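Local coordinates for sensor protein (Vibrio cholerae, PDB 3BY9) that probably acts as a membrane-bound histidine kinase of a two-component system, sensing C4-dicarboxylates such as succinate through its sensor domain, at residues 165-170 with 251-256. Sequence-based numbering, arbitrary orientation. Where two conformers were deposited one is given.
Sequences YFVATD and TIRVLS
Y165, V167 and T169 each pair with a residue of 251-256 through two backbone hydrogen bonds, Y165 with L255, V167 with R253 and T169 with T251. The six bonds establish an antiparallel ladder, and the axes of strands 165-169 and 251-256 run at 152°. The shortest bond runs from L255 N to Y165 O, 2.7 Å. F166-V254 and A168-I252 are the intervening non-hydrogen-bonded pairs, where CA-H...O contacts add to the ladder: F166 CA lies 3.0 Å from R253 O, a carbonyl that also accepts from V167 N.

The polar side-chain link is R253 NE to T169 OG1, 3.0 Å and nearly straight at 168°. With chi1 at 50°, OG1 sits between the backbone N and carbonyl carbon of T169; the extended R253 chain, crossing that side chain at about a right angle, brings NE to the hydroxyl, which lies at the guanidinium edge, near its plane. T251 CG2 lies over the centre of one guanidinium face, 3.9 Å above the plane. L219 O accepts from R253 NH2, so a second bond helps fix the group's rotation. A water joins T169 O to T251 OG1.

Apolar contacts lie on the face of Y165, V167, T169, T251, R253 and L255: V167 CG2 meets R253 CB at 3.8 Å and L255 CD1 at 4.2 Å, and R253 and L255 also touch W226. On the face of F166, A168, I252 and V254, the last two touch helix 5-27, while the F166 ring meets F19 and W159.

Strand 165-169 pairs with C-terminal strand 250-257 on one side; on the other, F166 and A168 bond to the backbone of 176-179. This antiparallel sheet, separate from the succinate-binding half, is consistent with the membrane-proximal half of a tandem PAS-like (PDC) sensor domain.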
loop_
_atom_site.group_PDB
_atom_site.type_symbol
_atom_site.label_atom_id
_atom_site.label_comp_id
_atom_site.label_asym_id
_atom_site.label_seq_id
_atom_site.Cartn_x
_atom_site.Cartn_y
_atom_site.Cartn_z
ATOM N N TYR A 165 2.874 -2.993 -19.657
ATOM C CA TYR A 165 2.456 -3.420 -18.333
ATOM C C TYR A 165 3.043 -2.520 -17.310
ATOM O O TYR A 165 4.026 -1.812 -17.584
ATOM C CB TYR A 165 2.999 -4.843 -18.041
ATOM C CG TYR A 165 2.594 -5.878 -19.065
ATOM C CD1 TYR A 165 1.421 -6.651 -18.886
ATOM C CD2 TYR A 165 3.294 -5.973 -20.271
ATOM C CE1 TYR A 165 0.949 -7.511 -19.908
ATOM C CE2 TYR A 165 2.800 -6.802 -21.316
ATOM C CZ TYR A 165 1.631 -7.553 -21.101
ATOM O OH TYR A 165 1.144 -8.298 -22.147
ATOM N N PHE A 166 2.444 -2.512 -16.112
ATOM C CA PHE A 166 3.128 -1.734 -15.072
ATOM C C PHE A 166 3.295 -2.585 -13.830
ATOM O O PHE A 166 2.579 -3.571 -13.607
ATOM C CB PHE A 166 2.344 -0.458 -14.674
ATOM C CG PHE A 166 1.379 -0.679 -13.534
ATOM C CD1 PHE A 166 1.784 -0.507 -12.224
ATOM C CD2 PHE A 166 0.077 -1.123 -13.788
ATOM C CE1 PHE A 166 0.908 -0.773 -11.161
ATOM C CE2 PHE A 166 -0.804 -1.394 -12.734
ATOM C CZ PHE A 166 -0.372 -1.212 -11.404
ATOM N N VAL A 167 4.312 -2.249 -13.034
ATOM C CA VAL A 167 4.403 -2.868 -11.705
ATOM C C VAL A 167 4.750 -1.696 -10.761
ATOM O O VAL A 167 5.287 -0.685 -11.228
ATOM C CB VAL A 167 5.537 -3.904 -11.520
ATOM C CG1 VAL A 167 5.198 -5.172 -12.366
ATOM C CG2 VAL A 167 6.921 -3.328 -11.954
ATOM N N ALA A 168 4.411 -1.843 -9.473
ATOM C CA ALA A 168 4.817 -0.865 -8.446
ATOM C C ALA A 168 5.653 -1.711 -7.531
ATOM O O ALA A 168 5.163 -2.698 -6.965
ATOM C CB ALA A 168 3.604 -0.306 -7.706
ATOM N N THR A 169 6.935 -1.357 -7.374
ATOM C CA THR A 169 7.843 -2.172 -6.551
ATOM C C THR A 169 8.291 -1.476 -5.261
ATOM O O THR A 169 8.425 -0.262 -5.228
ATOM C CB THR A 169 9.128 -2.503 -7.337
ATOM O OG1 THR A 169 9.656 -1.280 -7.892
ATOM C CG2 THR A 169 8.833 -3.470 -8.499
ATOM N N ASP A 170 8.518 -2.281 -4.219
ATOM C CA ASP A 170 8.997 -1.706 -2.960
ATOM C C ASP A 170 10.525 -1.706 -2.987
ATOM O O ASP A 170 11.155 -1.981 -4.021
ATOM C CB ASP A 170 8.457 -2.498 -1.756
ATOM C CG ASP A 170 9.054 -3.897 -1.614
ATOM O OD1 ASP A 170 10.054 -4.255 -2.270
ATOM O OD2 ASP A 170 8.503 -4.668 -0.790
ATOM N N THR A 251 8.109 2.457 -6.418
ATOM C CA THR A 251 8.604 2.929 -7.719
ATOM C C THR A 251 7.620 2.354 -8.756
ATOM O O THR A 251 7.344 1.169 -8.738
ATOM C CB THR A 251 10.042 2.409 -8.023
ATOM O OG1 THR A 251 10.967 2.980 -7.057
ATOM C CG2 THR A 251 10.513 2.850 -9.451
ATOM N N ILE A 252 7.131 3.213 -9.643
ATOM C CA ILE A 252 6.207 2.779 -10.707
ATOM C C ILE A 252 7.064 2.453 -11.930
ATOM O O ILE A 252 7.978 3.205 -12.272
ATOM C CB ILE A 252 5.235 3.902 -11.087
ATOM C CG1 ILE A 252 4.556 4.452 -9.827
ATOM C CG2 ILE A 252 4.215 3.395 -12.096
ATOM C CD1 ILE A 252 3.799 5.717 -10.101
ATOM N N ARG A 253 6.768 1.340 -12.606
ATOM C CA ARG A 253 7.564 0.972 -13.769
ATOM C C ARG A 253 6.685 0.535 -14.890
ATOM O O ARG A 253 5.710 -0.191 -14.648
ATOM C CB ARG A 253 8.472 -0.210 -13.376
ATOM C CG ARG A 253 9.260 0.095 -12.059
ATOM C CD ARG A 253 10.234 -1.052 -11.760
ATOM N NE ARG A 253 11.009 -0.954 -10.505
ATOM C CZ ARG A 253 12.278 -0.550 -10.476
ATOM N NH1 ARG A 253 12.879 -0.150 -11.602
ATOM N NH2 ARG A 253 12.989 -0.693 -9.369
ATOM N N VAL A 254 7.006 0.986 -16.102
ATOM C CA VAL A 254 6.224 0.566 -17.271
ATOM C C VAL A 254 7.149 -0.350 -18.085
ATOM O O VAL A 254 8.339 -0.050 -18.300
ATOM C CB VAL A 254 5.718 1.792 -18.086
ATOM C CG1 VAL A 254 6.846 2.752 -18.452
ATOM C CG2 VAL A 254 5.050 1.310 -19.404
ATOM N N LEU A 255 6.601 -1.503 -18.492
ATOM C CA LEU A 255 7.376 -2.527 -19.207
ATOM C C LEU A 255 6.781 -2.776 -20.579
ATOM O O LEU A 255 5.573 -2.983 -20.684
ATOM C CB LEU A 255 7.303 -3.862 -18.482
ATOM C CG LEU A 255 8.079 -4.109 -17.201
ATOM C CD1 LEU A 255 7.538 -3.161 -16.150
ATOM C CD2 LEU A 255 7.871 -5.544 -16.717
ATOM N N SER A 256 7.619 -2.706 -21.609
ATOM C CA SER A 256 7.202 -2.988 -23.008
ATOM C C SER A 256 8.084 -4.105 -23.533
ATOM O O SER A 256 9.306 -4.065 -23.408
ATOM C CB SER A 256 7.402 -1.741 -23.906
ATOM O OG SER A 256 6.450 -0.716 -23.634
HETATM O O HOH W 1 10.740 1.679 -4.406
#